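Local coordinates for beta subunit of photoactivated adenylyl cyclase (Beggiatoa sp. PS, PDB 5MBC), which converts ATP into cyclic AMP under the control of blue light, which is sensed by a flavin-binding BLUF domain joined to a class III cyclase domain, at the interface of chains A and B. Sequence-based numbering; all coordinates share one arbitrary frame. Chains: chain A/B, Beta subunit of photoactivated adenylyl cyclase.

Contact 1 and contact 3 are neighbours, with the centres of their C-alpha atoms about 11 Å apart, and both use A:Ile119 on helix 110-129. In contact 1 this helix lies on the strands of the partner's BLUF domain; in contact 3 it crosses the same helix of chain B, which reaches the strands of chain A. Contact 2, where the two cyclase parts meet, has its C-alpha centre about 28 Å from that of contact 1 and about 31 Å from that of contact 3. The dimer is thus joined at both its sensory and its catalytic ends, with the paired helices probably linking the two mechanically.

Contact 1: the interface of chains A and B. Residues chain A 115, 118-119; chain B 9, 53, 80-81.
A:Thr118 and B:Val9 meet tip to tip at the apolar centre, methyl CG2 of the threonine 3.8 Å from CG1 of the valine. The valine forks to serve two partners: CG1 sits in the crowded position between backbone N and carbonyl carbon (chi1 51°), which lets it face the threonine while CG2 turns to A:Leu115. There the leucine crosses the valine obliquely, and its branch CD2 comes 3.7 Å from B:Val9 CG2. The same CD2 also lies beside B:Ile53, whose CD1 is 4.1 Å away; the two side chains run past one another head to tail. One turn along the helix, the methylene CG1 of A:Ile119 rests 3.7 Å from methyl CD1 of B:Leu80. Helix 110-129 of chain A therefore lies on strands 5-14, 49-55 and 77-84 of the partner's BLUF domain, and B:Val9 sits between B:Ile53 on one flank and B:Leu80 with B:Lys81 on the other.

Towards the polar rim, B:Lys81 stretches out fully and passes at a slant across A:Thr118, meeting it with its aliphatic part. Its CB is 3.9 Å from the threonine CG2, so the methyl rests on both the valine and the lysine. With OG1 opposite the carbonyl carbon (chi1 -65°), the threonine turns its hydroxyl towards the lysine chain, and OG1 ends 4.0 Å from methylene CD of B:Lys81.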
loop_
_atom_site.group_PDB
_atom_site.type_symbol
_atom_site.label_atom_id
_atom_site.label_comp_id
_atom_site.label_asym_id
_atom_site.label_seq_id
_atom_site.Cartn_x
_atom_site.Cartn_y
_atom_site.Cartn_z
ATOM N N LEU A 115 20.116 -1.389 15.751
ATOM C CA LEU A 115 19.461 -0.681 14.656
ATOM C C LEU A 115 19.196 -1.609 13.480
ATOM O O LEU A 115 18.111 -1.580 12.888
ATOM C CB LEU A 115 20.311 0.508 14.213
ATOM C CG LEU A 115 20.438 1.673 15.193
ATOM C CD1 LEU A 115 21.503 2.635 14.707
ATOM C CD2 LEU A 115 19.104 2.383 15.357
ATOM N N THR A 118 16.192 -3.701 14.277
ATOM C CA THR A 118 14.936 -2.957 14.318
ATOM C C THR A 118 14.488 -2.547 12.921
ATOM O O THR A 118 13.314 -2.706 12.562
ATOM C CB THR A 118 15.083 -1.729 15.219
ATOM O OG1 THR A 118 15.322 -2.148 16.568
ATOM C CG2 THR A 118 13.824 -0.875 15.173
ATOM N N ILE A 119 15.411 -2.022 12.109
ATOM C CA ILE A 119 15.035 -1.543 10.783
ATOM C C ILE A 119 14.704 -2.707 9.856
ATOM O O ILE A 119 13.824 -2.593 8.994
ATOM C CB ILE A 119 16.152 -0.652 10.209
ATOM C CG1 ILE A 119 16.394 0.540 11.135
ATOM C CG2 ILE A 119 15.798 -0.172 8.809
ATOM C CD1 ILE A 119 17.456 1.486 10.645
ATOM N N VAL B 9 13.073 4.431 19.119
ATOM C CA VAL B 9 14.107 4.465 18.092
ATOM C C VAL B 9 13.475 5.017 16.823
ATOM O O VAL B 9 12.405 4.560 16.406
ATOM C CB VAL B 9 14.740 3.079 17.845
ATOM C CG1 VAL B 9 13.672 2.024 17.608
ATOM C CG2 VAL B 9 15.711 3.138 16.673
ATOM N N ILE B 53 18.355 6.298 19.337
ATOM C CA ILE B 53 17.638 5.516 20.334
ATOM C C ILE B 53 17.576 6.347 21.607
ATOM O O ILE B 53 18.592 6.907 22.035
ATOM C CB ILE B 53 18.322 4.161 20.592
ATOM C CG1 ILE B 53 18.538 3.415 19.272
ATOM C CG2 ILE B 53 17.502 3.321 21.557
ATOM C CD1 ILE B 53 19.351 2.146 19.408
ATOM N N LEU B 80 10.356 4.177 14.550
ATOM C CA LEU B 80 10.208 2.805 14.080
ATOM C C LEU B 80 9.652 1.875 15.149
ATOM O O LEU B 80 8.891 0.955 14.827
ATOM C CB LEU B 80 11.555 2.271 13.595
ATOM C CG LEU B 80 12.281 3.073 12.516
ATOM C CD1 LEU B 80 13.751 2.699 12.496
ATOM C CD2 LEU B 80 11.649 2.834 11.155
ATOM N N LYS B 81 10.014 2.085 16.411
ATOM C CA LYS B 81 9.712 1.104 17.441
ATOM C C LYS B 81 9.689 1.786 18.801
ATOM O O LYS B 81 10.529 2.643 19.087
ATOM C CB LYS B 81 10.747 -0.027 17.420
ATOM C CG LYS B 81 10.599 -1.068 18.510
ATOM C CD LYS B 81 11.747 -2.063 18.438
ATOM C CE LYS B 81 11.637 -3.134 19.506
ATOM N NZ LYS B 81 12.788 -4.077 19.447
#

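Contact 2: the interface of chains A and B. Residues chain A 173-174, 177; chain B 148-149.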
loop_
_atom_site.group_PDB
_atom_site.type_symbol
_atom_site.label_atom_id
_atom_site.label_comp_id
_atom_site.label_asym_id
_atom_site.label_seq_id
_atom_site.Cartn_x
_atom_site.Cartn_y
_atom_site.Cartn_z
ATOM N N VAL A 173 -17.937 -6.579 14.831
ATOM C CA VAL A 173 -16.798 -6.111 14.043
ATOM C C VAL A 173 -15.684 -7.151 14.028
ATOM O O VAL A 173 -15.072 -7.411 12.984
ATOM C CB VAL A 173 -16.305 -4.747 14.570
ATOM C CG1 VAL A 173 -16.178 -4.766 16.085
ATOM C CG2 VAL A 173 -14.978 -4.372 13.928
ATOM N N ASN A 174 -15.413 -7.779 15.177
ATOM C CA ASN A 174 -14.364 -8.792 15.231
ATOM C C ASN A 174 -14.690 -9.988 14.347
ATOM O O ASN A 174 -13.783 -10.607 13.780
ATOM C CB ASN A 174 -14.138 -9.243 16.672
ATOM C CG ASN A 174 -13.617 -8.128 17.556
ATOM O OD1 ASN A 174 -13.017 -7.167 17.073
ATOM N ND2 ASN A 174 -13.844 -8.250 18.859
ATOM N N VAL A 177 -13.977 -8.934 10.714
ATOM C CA VAL A 177 -12.547 -8.886 10.432
ATOM C C VAL A 177 -12.002 -10.284 10.164
ATOM O O VAL A 177 -11.200 -10.486 9.245
ATOM C CB VAL A 177 -11.803 -8.194 11.588
ATOM C CG1 VAL A 177 -10.295 -8.327 11.418
ATOM C CG2 VAL A 177 -12.203 -6.728 11.670
ATOM N N GLU B 148 -6.280 -4.459 16.632
ATOM C CA GLU B 148 -7.603 -4.867 16.175
ATOM C C GLU B 148 -8.275 -3.726 15.419
ATOM O O GLU B 148 -8.251 -2.583 15.886
ATOM C CB GLU B 148 -8.474 -5.291 17.353
ATOM C CG GLU B 148 -8.447 -6.781 17.652
ATOM C CD GLU B 148 -8.921 -7.616 16.478
ATOM O OE1 GLU B 148 -8.077 -8.272 15.833
ATOM O OE2 GLU B 148 -10.139 -7.607 16.195
ATOM N N PRO B 149 -8.868 -3.993 14.255
ATOM C CA PRO B 149 -9.660 -2.958 13.582
ATOM C C PRO B 149 -10.819 -2.500 14.453
ATOM O O PRO B 149 -11.349 -3.254 15.273
ATOM C CB PRO B 149 -10.156 -3.661 12.312
ATOM C CG PRO B 149 -9.154 -4.745 12.071
ATOM C CD PRO B 149 -8.730 -5.208 13.436
HETATM O O HOH W 1 -11.234 -10.274 14.969
HETATM O O HOH W 2 -12.465 -4.077 17.818
#
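A:Asn174 approaches B:Glu148 across the interface between the two cyclase domains, and the asparagine is the chain to follow. From CB, a chi1 of -64° sets CG opposite the carbonyl carbon and swings the amide towards chain B. CG lies 3.8 Å from carboxylate oxygen OE2 of B:Glu148. At the tip, the modelled amide oxygen OD1 stands 3.0 Å from that same OE2, with the amide and carboxylate planes turned 71° apart. As built, this sets two acceptors against each other, and the glutamate is poorly ordered, so the pair is doubtful. An amide turned over to present ND2, or an acidic proton on the carboxylate, could turn it into a hydrogen bond.

Two waters also lie between the chains. Water 2 is 3.2 Å from A:Asn174 OD1 and 2.9 Å from the backbone O of B:Pro149, bridging the chains. Water 1 joins the main-chain O of A:Asn174 to B:Glu148 OE2, a link that shares the uncertainty of the glutamate.

Beside this polar edge, A:Val177 sets both methyls against the CG corner of the B:Pro149 ring, from the same side: CG2 lies 3.7 Å from ring carbon CG, and CG1 is 3.8 Å from it. In the fold, the chain A residues occupy the start of helix 173-193, while the glutamate and proline lie in the short loop between 3-10 helix 144-146 and strand 150-161 of chain B.

Contact 3: the interface of chains A and B. Residues chain A 11, 80, 116, 119-120, 123; chain B 115-116, 119.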
loop_
_atom_site.group_PDB
_atom_site.type_symbol
_atom_site.label_atom_id
_atom_site.label_comp_id
_atom_site.label_asym_id
_atom_site.label_seq_id
_atom_site.Cartn_x
_atom_site.Cartn_y
_atom_site.Cartn_z
ATOM N N ILE A 11 17.877 -10.379 1.818
ATOM C CA ILE A 11 17.526 -10.808 3.164
ATOM C C ILE A 11 16.560 -11.976 3.044
ATOM O O ILE A 11 15.855 -12.120 2.041
ATOM C CB ILE A 11 16.905 -9.666 3.998
ATOM C CG1 ILE A 11 15.704 -9.066 3.263
ATOM C CG2 ILE A 11 17.945 -8.600 4.305
ATOM C CD1 ILE A 11 14.992 -7.981 4.039
ATOM N N LEU A 80 17.384 -7.045 -2.123
ATOM C CA LEU A 80 17.200 -5.628 -1.838
ATOM C C LEU A 80 17.936 -4.718 -2.807
ATOM O O LEU A 80 17.480 -3.595 -3.055
ATOM C CB LEU A 80 17.665 -5.313 -0.415
ATOM C CG LEU A 80 16.917 -6.004 0.724
ATOM C CD1 LEU A 80 17.606 -5.725 2.044
ATOM C CD2 LEU A 80 15.471 -5.544 0.765
ATOM N N LEU A 116 20.179 -2.442 13.127
ATOM C CA LEU A 116 20.004 -3.365 12.010
ATOM C C LEU A 116 18.843 -4.318 12.257
ATOM O O LEU A 116 18.085 -4.637 11.335
ATOM C CB LEU A 116 21.294 -4.147 11.767
ATOM C CG LEU A 116 21.269 -5.138 10.600
ATOM C CD1 LEU A 116 21.094 -4.405 9.278
ATOM C CD2 LEU A 116 22.529 -5.991 10.589
ATOM N N ILE A 119 15.411 -2.022 12.109
ATOM C CA ILE A 119 15.035 -1.543 10.783
ATOM C C ILE A 119 14.704 -2.707 9.856
ATOM O O ILE A 119 13.824 -2.593 8.994
ATOM C CB ILE A 119 16.152 -0.652 10.209
ATOM C CG1 ILE A 119 16.394 0.540 11.135
ATOM C CG2 ILE A 119 15.798 -0.172 8.809
ATOM C CD1 ILE A 119 17.456 1.486 10.645
ATOM N N THR A 120 15.383 -3.845 10.016
ATOM C CA THR A 120 15.097 -4.986 9.153
ATOM C C THR A 120 13.749 -5.605 9.494
ATOM O O THR A 120 12.967 -5.931 8.594
ATOM C CB THR A 120 16.209 -6.030 9.256
ATOM O OG1 THR A 120 17.477 -5.403 9.028
ATOM C CG2 THR A 120 16.006 -7.125 8.220
ATOM N N HIS A 123 11.314 -3.389 8.153
ATOM C CA HIS A 123 11.294 -3.531 6.701
ATOM C C HIS A 123 10.407 -4.694 6.275
ATOM O O HIS A 123 9.608 -4.564 5.342
ATOM C CB HIS A 123 12.720 -3.720 6.180
ATOM C CG HIS A 123 12.838 -3.666 4.688
ATOM N ND1 HIS A 123 12.470 -4.713 3.872
ATOM C CD2 HIS A 123 13.303 -2.694 3.867
ATOM C CE1 HIS A 123 12.694 -4.386 2.612
ATOM N NE2 HIS A 123 13.200 -3.165 2.581
ATOM N N LEU B 115 25.180 -3.113 5.289
ATOM C CA LEU B 115 23.828 -3.659 5.339
ATOM C C LEU B 115 22.861 -2.682 5.994
ATOM O O LEU B 115 21.708 -2.566 5.567
ATOM C CB LEU B 115 23.828 -4.995 6.077
ATOM C CG LEU B 115 24.505 -6.134 5.319
ATOM C CD1 LEU B 115 24.571 -7.376 6.175
ATOM C CD2 LEU B 115 23.767 -6.420 4.026
ATOM N N LEU B 116 23.313 -1.970 7.030
ATOM C CA LEU B 116 22.455 -0.981 7.676
ATOM C C LEU B 116 22.039 0.110 6.699
ATOM O O LEU B 116 20.880 0.539 6.691
ATOM C CB LEU B 116 23.165 -0.373 8.885
ATOM C CG LEU B 116 22.389 0.721 9.625
ATOM C CD1 LEU B 116 21.101 0.163 10.216
ATOM C CD2 LEU B 116 23.246 1.365 10.704
ATOM N N ILE B 119 19.495 -1.565 3.984
ATOM C CA ILE B 119 18.152 -1.870 4.473
ATOM C C ILE B 119 17.414 -0.590 4.848
ATOM O O ILE B 119 16.197 -0.483 4.660
ATOM C CB ILE B 119 18.221 -2.860 5.655
ATOM C CG1 ILE B 119 16.823 -3.345 6.039
ATOM C CG2 ILE B 119 18.900 -2.236 6.869
ATOM C CD1 ILE B 119 16.214 -4.307 5.050
#
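This is an apolar interface of helix on helix within a two-fold dimer, with sensory-sheet strands alongside, and it joins the long helices 110-129 of chain A and 110-128 of chain B: A:Leu116, A:Thr120 and A:His123 close around B:Ile119. The isoleucine is the wedge. Unlike its counterpart in chain A, it holds CG1 anti to the backbone N (chi1 -172°), which with chi2 at 73° points CD1 into chain A. There CD1 lies over a face of the A:His123 imidazole, 3.7 Å from the ring centroid and shifted towards the rim. The same methyl packs 3.6 Å from CD1 of A:Leu80, on strand 77-84. The isoleucine's other branch, CG2, touches A:Leu116 CD1 at 3.9 Å, the two side chains crossing at about a right angle. A:Thr120 meets the isoleucine with OG1, 3.7 Å from CG1, while the same hydroxyl donates to the carbonyl O of A:Leu116, 2.5 Å away on its own helix. A:Ile119 CD1 meets B:Leu116 CD1 at 3.9 Å. Replacing B:Ile119 with alanine would probably leave the A:His123 face and A:Leu80 without their methyl partner, opening a gap between helix and sheet. The site ties each sensory sheet to the helix pair, and may thereby help pass the light signal to the cyclase domains.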